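Local atomic coordinates of silicatein alpha (Tethya aurantium, PDB entry 6ZQ3), a protein that is thought to direct silica formation in the spicules of a marine sponge and belongs to the papain family of cysteine peptidases. Residues Ile54-Val59 with Gly88-Arg93; Gly16-Gly21 with Leu49-Ile54. All coordinates share one frame; numbering follows the deposited sequence.

Interaction 1. Residues Ile54-Val59 with Gly88-Arg93; sequences IIDCSV and GSYPFR
Y90 and D56 carry the polar part of this contact. Y90 OH donates to D56 OD2 over 2.7 Å, using the anti lone pair of that oxygen, the one directed away from OD1. OD2 lies beyond the hydroxyl edge of the tyrosine ring and near the ring plane. The carboxylate is turned 46° against that plane, so the two flat groups are not stacked. Y90 CG is anti to the backbone N (chi1 -156°), which sends the ring from the loop toward the end of helix 51-57. The hydroxyl has a second partner in T100 N. D56 OD2 also accepts from Q52 NE2, one helical turn back, and OD1 accepts from S97 N. A phenylalanine in place of Y90 lacks the hydroxyl, and this would probably cost D56 OD2 one of its donors and leave T100 N without its acceptor.

Sulfur packing adds to this. C57 SG sits 3.8 Å from Y90 OH and forms the disulfide with C99.

The apolar part is small. I55 CD1 meets F92 CE1 at 3.7 Å, with the methyl in the plane of the ring and at its edge. The phenyl ring also stacks edge-to-face with F29 of helix 26-43.

Within residues 54-59 the helix end is tied down. S58 is the first residue to leave helical geometry. S58 OG (2.8 Å) and S58 N (3.2 Å) both donate to I54 O, from opposite faces of the carbonyl plane.

With two donors at OD2 and one at OD1, the buried carboxylate of D56 is consistent with an ionised aspartate. In the mainly helical domain of the papain fold, the C57-C99 disulfide and the D56 network thus tie the end of helix 51-57 to the loop between strands 84-85 and 106-108.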
ATOM      1  N   ILE A  54       1.478  12.084   5.229  1.00 46.12           N
ATOM      2  CA  ILE A  54       0.764  12.119   3.965  1.00 50.65           C
ATOM      3  C   ILE A  54      -0.654  12.636   4.180  1.00 51.51           C
ATOM      4  O   ILE A  54      -1.195  13.369   3.342  1.00 53.57           O
ATOM      5  CB  ILE A  54       0.672  10.723   3.306  1.00 49.66           C
ATOM      6  CG1 ILE A  54       1.918  10.397   2.500  1.00 58.36           C
ATOM      7  CG2 ILE A  54      -0.475  10.670   2.327  1.00 50.30           C
ATOM      8  CD1 ILE A  54       3.166  10.258   3.325  1.00 62.88           C
ATOM      9  N   ILE A  55      -1.275  12.229   5.278  1.00 48.19           N
ATOM     10  CA  ILE A  55      -2.652  12.661   5.548  1.00 51.37           C
ATOM     11  C   ILE A  55      -2.713  14.160   5.793  1.00 46.65           C
ATOM     12  O   ILE A  55      -3.484  14.860   5.136  1.00 40.01           O
ATOM     13  CB  ILE A  55      -3.297  11.888   6.723  1.00 51.65           C
ATOM     14  CG1 ILE A  55      -3.681  10.489   6.247  1.00 51.15           C
ATOM     15  CG2 ILE A  55      -4.550  12.596   7.224  1.00 53.10           C
ATOM     16  CD1 ILE A  55      -3.648   9.432   7.331  1.00 55.25           C
ATOM     17  N   ASP A  56      -1.891  14.641   6.721  1.00 44.98           N
ATOM     18  CA  ASP A  56      -1.863  16.060   7.020  1.00 47.16           C
ATOM     19  C   ASP A  56      -1.473  16.963   5.846  1.00 48.23           C
ATOM     20  O   ASP A  56      -2.024  18.062   5.735  1.00 56.62           O
ATOM     21  CB  ASP A  56      -0.924  16.350   8.192  1.00 47.42           C
ATOM     22  CG  ASP A  56      -1.366  15.684   9.450  1.00 46.87           C
ATOM     23  OD1 ASP A  56      -2.549  15.268   9.509  1.00 44.05           O
ATOM     24  OD2 ASP A  56      -0.541  15.565  10.379  1.00 48.10           O
ATOM     25  N   CYS A  57      -0.544  16.538   4.989  1.00 45.01           N
ATOM     26  CA  CYS A  57       0.152  17.513   4.101  1.00 46.10           C
ATOM     27  C   CYS A  57      -0.114  17.391   2.608  1.00 46.69           C
ATOM     28  O   CYS A  57       0.331  18.235   1.844  1.00 50.83           O
ATOM     29  CB  CYS A  57       1.664  17.459   4.322  1.00 43.53           C
ATOM     30  SG  CYS A  57       2.161  17.376   6.059  1.00 52.98           S
ATOM     31  N   SER A  58      -0.834  16.365   2.175  1.00 46.33           N
ATOM     32  CA  SER A  58      -1.056  16.188   0.751  1.00 45.92           C
ATOM     33  C   SER A  58      -2.411  16.705   0.262  1.00 45.43           C
ATOM     34  O   SER A  58      -2.820  16.377  -0.843  1.00 45.01           O
ATOM     35  CB  SER A  58      -0.878  14.709   0.369  1.00 47.22           C
ATOM     36  OG  SER A  58      -1.995  13.931   0.753  1.00 47.95           O
ATOM     37  N   VAL A  59      -3.102  17.522   1.055  1.00 49.06           N
ATOM     38  CA  VAL A  59      -4.404  18.083   0.616  1.00 50.34           C
ATOM     39  C   VAL A  59      -4.266  18.934  -0.647  1.00 51.28           C
ATOM     40  O   VAL A  59      -5.115  18.842  -1.533  1.00 55.57           O
ATOM     41  CB  VAL A  59      -5.138  18.871   1.734  1.00 47.36           C
ATOM     42  CG1 VAL A  59      -6.330  19.638   1.182  1.00 48.87           C
ATOM     43  CG2 VAL A  59      -5.629  17.904   2.785  1.00 49.07           C
ATOM     44  N   GLY A  88       8.208   7.036  13.717  1.00 62.27           N
ATOM     45  CA  GLY A  88       8.785   7.305  15.048  1.00 61.00           C
ATOM     46  C   GLY A  88       8.491   8.731  15.435  1.00 66.10           C
ATOM     47  O   GLY A  88       7.852   8.985  16.453  1.00 65.74           O
ATOM     48  N   SER A  89       8.893   9.653  14.566  1.00 65.63           N
ATOM     49  CA  SER A  89       8.764  11.078  14.831  1.00 66.45           C
ATOM     50  C   SER A  89       7.498  11.768  14.255  1.00 64.16           C
ATOM     51  O   SER A  89       7.238  12.921  14.596  1.00 65.68           O
ATOM     52  CB  SER A  89      10.043  11.786  14.357  1.00 71.12           C
ATOM     53  OG  SER A  89      11.176  11.362  15.130  1.00 73.95           O
ATOM     54  N   TYR A  90       6.720  11.094  13.400  1.00 58.77           N
ATOM     55  CA  TYR A  90       5.462  11.660  12.860  1.00 54.62           C
ATOM     56  C   TYR A  90       4.345  10.610  12.928  1.00 57.58           C
ATOM     57  O   TYR A  90       4.029   9.983  11.932  1.00 57.10           O
ATOM     58  CB  TYR A  90       5.651  12.158  11.422  1.00 51.38           C
ATOM     59  CG  TYR A  90       4.663  13.236  10.971  1.00 53.26           C
ATOM     60  CD1 TYR A  90       3.374  13.354  11.546  1.00 51.15           C
ATOM     61  CD2 TYR A  90       5.016  14.151   9.977  1.00 48.82           C
ATOM     62  CE1 TYR A  90       2.485  14.337  11.134  1.00 47.77           C
ATOM     63  CE2 TYR A  90       4.126  15.133   9.563  1.00 49.87           C
ATOM     64  CZ  TYR A  90       2.862  15.225  10.139  1.00 50.77           C
ATOM     65  OH  TYR A  90       1.983  16.229   9.724  1.00 54.43           O
ATOM     66  N   PRO A  91       3.735  10.427  14.113  1.00 64.20           N
ATOM     67  CA  PRO A  91       2.961   9.223  14.385  1.00 61.44           C
ATOM     68  C   PRO A  91       1.506   9.386  14.042  1.00 55.55           C
ATOM     69  O   PRO A  91       1.018  10.505  13.923  1.00 59.51           O
ATOM     70  CB  PRO A  91       3.129   9.039  15.905  1.00 63.48           C
ATOM     71  CG  PRO A  91       3.416  10.412  16.444  1.00 68.17           C
ATOM     72  CD  PRO A  91       3.690  11.341  15.275  1.00 72.19           C
ATOM     73  N   PHE A  92       0.826   8.257  13.897  1.00 51.93           N
ATOM     74  CA  PHE A  92      -0.547   8.226  13.438  1.00 50.02           C
ATOM     75  C   PHE A  92      -1.423   8.674  14.601  1.00 52.41           C
ATOM     76  O   PHE A  92      -1.269   8.211  15.709  1.00 54.65           O
ATOM     77  CB  PHE A  92      -0.901   6.820  12.953  1.00 45.72           C
ATOM     78  CG  PHE A  92      -2.218   6.736  12.245  1.00 45.84           C
ATOM     79  CD1 PHE A  92      -2.376   7.281  10.997  1.00 47.30           C
ATOM     80  CD2 PHE A  92      -3.307   6.096  12.833  1.00 47.94           C
ATOM     81  CE1 PHE A  92      -3.599   7.222  10.337  1.00 48.26           C
ATOM     82  CE2 PHE A  92      -4.531   6.033  12.177  1.00 47.72           C
ATOM     83  CZ  PHE A  92      -4.680   6.610  10.925  1.00 44.90           C
ATOM     84  N   ARG A  93      -2.288   9.648  14.343  1.00 55.43           N
ATOM     85  CA  ARG A  93      -3.158  10.180  15.383  1.00 56.21           C
ATOM     86  C   ARG A  93      -4.589   9.716  15.184  1.00 52.88           C
ATOM     87  O   ARG A  93      -5.436   9.882  16.062  1.00 55.56           O
ATOM     88  CB  ARG A  93      -3.100  11.708  15.399  1.00 50.60           C
TER

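Interaction 2. Residues Gly16-Gly21 with Leu49-Ile54; sequences GIKSQG and LSEQNI
K18 reaches across to E51 with an extended side chain. From CB, which points toward residues 49-54, the chain runs out with CG anti to the carbonyl carbon (chi1 -64°). K18 CD lies 3.2 Å from E51 OE2, and K18 CE is 3.4 Å from E51 OE2. The tip, K18 NZ, donates to E51 OE2 over 2.6 Å and completes a salt bridge. The end of the lysine crosses obliquely past OE2, so that CD, CE and NZ all lie near it. The bond uses the syn lone pair of OE2, on the side of the other oxygen. E51 OE1 stays 4.0 Å from K18 NZ, so the grip is on one oxygen. The angle at NZ, from CE to OE2, is about 113°, close to tetrahedral, as suits an ammonium N-H. The glutamate chain bends at chi2 (88°), which turns its carboxylate back toward the lysine.

NZ has a second anionic partner, OE2 of E36 on helix 26-43. E36 OE2 also accepts from L49 N. The lysine charge is thus shared by two carboxylates, of E51 and E36, which would probably favour its protonated form. L49 O is 3.9 Å from K18 NZ and adds only a loose polar neighbour.

At the start of helix 51-57, S50 is the N-cap. S50 OG accepts from N53 N over 3.1 Å, with a weak bond from Q52 N.

Residues 16-21 form a loop that bonds through K18 and Q20 to the backbone of G188 and S186, beyond strand 180-184. K18 also packs on F29 of helix 26-43. The salt bridge so joins the strand-rich side of the papain fold to helix 51-57 on the helical side, next to the long central helix 26-43.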
ATOM      1  N   GLY A  16       5.511  -4.208  10.387  1.00 46.34           N
ATOM      2  CA  GLY A  16       4.340  -4.739  11.027  1.00 48.97           C
ATOM      3  C   GLY A  16       3.083  -4.164  10.424  1.00 48.16           C
ATOM      4  O   GLY A  16       3.123  -3.194   9.688  1.00 45.46           O
ATOM      5  N   ILE A  17       1.968  -4.813  10.736  1.00 54.44           N
ATOM      6  CA  ILE A  17       0.628  -4.393  10.334  1.00 52.23           C
ATOM      7  C   ILE A  17       0.190  -3.138  11.088  1.00 53.12           C
ATOM      8  O   ILE A  17       0.422  -3.010  12.282  1.00 55.49           O
ATOM      9  CB  ILE A  17      -0.401  -5.535  10.573  1.00 50.39           C
ATOM     10  CG1 ILE A  17      -0.652  -6.339   9.298  1.00 50.10           C
ATOM     11  CG2 ILE A  17      -1.778  -4.986  10.914  1.00 54.34           C
ATOM     12  CD1 ILE A  17       0.542  -7.062   8.757  1.00 50.42           C
ATOM     13  N   LYS A  18      -0.500  -2.242  10.392  1.00 51.03           N
ATOM     14  CA  LYS A  18      -1.006  -1.015  10.988  1.00 47.76           C
ATOM     15  C   LYS A  18      -2.529  -1.006  10.972  1.00 44.08           C
ATOM     16  O   LYS A  18      -3.140  -1.791  10.260  1.00 44.40           O
ATOM     17  CB  LYS A  18      -0.449   0.162  10.194  1.00 52.12           C
ATOM     18  CG  LYS A  18       1.073   0.257  10.295  1.00 58.78           C
ATOM     19  CD  LYS A  18       1.694   1.047   9.159  1.00 65.59           C
ATOM     20  CE  LYS A  18       3.188   0.765   9.012  1.00 70.54           C
ATOM     21  NZ  LYS A  18       3.861   1.814   8.176  1.00 74.38           N
ATOM     22  N   SER A  19      -3.140  -0.151  11.778  1.00 43.12           N
ATOM     23  CA  SER A  19      -4.588   0.037  11.750  1.00 50.58           C
ATOM     24  C   SER A  19      -4.862   1.497  11.484  1.00 48.69           C
ATOM     25  O   SER A  19      -4.418   2.346  12.228  1.00 46.97           O
ATOM     26  CB  SER A  19      -5.291  -0.400  13.067  1.00 55.58           C
ATOM     27  OG  SER A  19      -6.716  -0.518  12.870  1.00 52.23           O
ATOM     28  N   GLN A  20      -5.615   1.777  10.431  1.00 47.11           N
ATOM     29  CA  GLN A  20      -5.973   3.136  10.098  1.00 47.26           C
ATOM     30  C   GLN A  20      -7.105   3.710  10.960  1.00 47.59           C
ATOM     31  O   GLN A  20      -7.481   4.856  10.796  1.00 48.73           O
ATOM     32  CB  GLN A  20      -6.319   3.224   8.610  1.00 45.75           C
ATOM     33  CG  GLN A  20      -7.627   2.582   8.245  1.00 46.68           C
ATOM     34  CD  GLN A  20      -7.719   2.236   6.775  1.00 47.57           C
ATOM     35  OE1 GLN A  20      -6.814   1.634   6.204  1.00 54.08           O
ATOM     36  NE2 GLN A  20      -8.828   2.580   6.168  1.00 48.78           N
ATOM     37  N   GLY A  21      -7.646   2.921  11.877  1.00 51.88           N
ATOM     38  CA  GLY A  21      -8.677   3.393  12.781  1.00 49.37           C
ATOM     39  C   GLY A  21      -9.936   3.704  12.004  1.00 52.69           C
ATOM     40  O   GLY A  21     -10.249   3.040  11.007  1.00 45.07           O
ATOM     41  N   LEU A  49       7.697   4.404   8.011  1.00 51.86           N
ATOM     42  CA  LEU A  49       7.444   5.755   7.465  1.00 50.37           C
ATOM     43  C   LEU A  49       6.063   6.273   7.889  1.00 50.87           C
ATOM     44  O   LEU A  49       5.213   5.491   8.337  1.00 50.44           O
ATOM     45  CB  LEU A  49       7.534   5.759   5.939  1.00 49.70           C
ATOM     46  CG  LEU A  49       8.907   5.426   5.360  1.00 49.40           C
ATOM     47  CD1 LEU A  49       8.774   5.368   3.852  1.00 49.35           C
ATOM     48  CD2 LEU A  49       9.973   6.431   5.810  1.00 48.97           C
ATOM     49  N   SER A  50       5.836   7.582   7.747  1.00 44.45           N
ATOM     50  CA  SER A  50       4.664   8.195   8.358  1.00 43.51           C
ATOM     51  C   SER A  50       3.487   8.453   7.406  1.00 44.81           C
ATOM     52  O   SER A  50       3.548   9.300   6.516  1.00 41.37           O
ATOM     53  CB  SER A  50       5.043   9.486   9.036  1.00 44.09           C
ATOM     54  OG  SER A  50       3.872  10.058   9.582  1.00 45.50           O
ATOM     55  N   GLU A  51       2.403   7.724   7.643  1.00 44.74           N
ATOM     56  CA  GLU A  51       1.165   7.898   6.924  1.00 45.19           C
ATOM     57  C   GLU A  51       0.452   9.166   7.374  1.00 45.54           C
ATOM     58  O   GLU A  51      -0.401   9.688   6.655  1.00 48.31           O
ATOM     59  CB  GLU A  51       0.241   6.725   7.204  1.00 50.67           C
ATOM     60  CG  GLU A  51       0.744   5.382   6.715  1.00 57.15           C
ATOM     61  CD  GLU A  51       1.611   4.646   7.720  1.00 62.48           C
ATOM     62  OE1 GLU A  51       1.680   5.102   8.883  1.00 69.03           O
ATOM     63  OE2 GLU A  51       2.228   3.619   7.338  1.00 66.52           O
ATOM     64  N   GLN A  52       0.753   9.628   8.585  1.00 40.93           N
ATOM     65  CA  GLN A  52       0.136  10.819   9.123  1.00 41.55           C
ATOM     66  C   GLN A  52       0.639  12.029   8.340  1.00 45.49           C
ATOM     67  O   GLN A  52      -0.115  12.995   8.057  1.00 42.39           O
ATOM     68  CB  GLN A  52       0.513  10.920  10.602  1.00 43.43           C
ATOM     69  CG  GLN A  52      -0.212  12.010  11.384  1.00 45.35           C
ATOM     70  CD  GLN A  52      -1.719  11.952  11.279  1.00 46.73           C
ATOM     71  OE1 GLN A  52      -2.320  10.887  11.310  1.00 49.26           O
ATOM     72  NE2 GLN A  52      -2.343  13.118  11.163  1.00 55.84           N
ATOM     73  N   ASN A  53       1.929  11.961   7.999  1.00 43.84           N
ATOM     74  CA  ASN A  53       2.588  12.987   7.183  1.00 46.33           C
ATOM     75  C   ASN A  53       1.815  13.191   5.892  1.00 47.42           C
ATOM     76  O   ASN A  53       1.513  14.321   5.532  1.00 51.95           O
ATOM     77  CB  ASN A  53       4.026  12.548   6.884  1.00 46.18           C
ATOM     78  CG  ASN A  53       4.896  13.667   6.415  1.00 44.56           C
ATOM     79  OD1 ASN A  53       6.112  13.562   6.456  1.00 44.49           O
ATOM     80  ND2 ASN A  53       4.285  14.744   5.964  1.00 48.49           N
ATOM     81  N   ILE A  54       1.478  12.084   5.229  1.00 46.12           N
ATOM     82  CA  ILE A  54       0.764  12.119   3.965  1.00 50.65           C
ATOM     83  C   ILE A  54      -0.654  12.636   4.180  1.00 51.51           C
ATOM     84  O   ILE A  54      -1.195  13.369   3.342  1.00 53.57           O
ATOM     85  CB  ILE A  54       0.672  10.723   3.306  1.00 49.66           C
ATOM     86  CG1 ILE A  54       1.918  10.397   2.500  1.00 58.36           C
ATOM     87  CG2 ILE A  54      -0.475  10.670   2.327  1.00 50.30           C
ATOM     88  CD1 ILE A  54       3.166  10.258   3.325  1.00 62.88           C
TER

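Overall arrangement
Both contacts use helix 51-57 but at different ends. Interaction 2 works at its N-terminal start, and interaction 1 near its C-terminal end. They share I54. Both are mostly buried, though interaction 1 lies farther from the centre of the chain, about 15 Å against 10 Å between centres. Their chemistry follows their places. Interaction 1 joins the helix to a nearby loop of the same helical side, by a neutral hydroxyl on a carboxylate, a disulfide cysteine and apolar packing. Interaction 2 bridges the two sides of the fold with opposite charges. They also touch directly: Q52 OE1 accepts from R93 N, and separately F92 CZ packs on Q20 O.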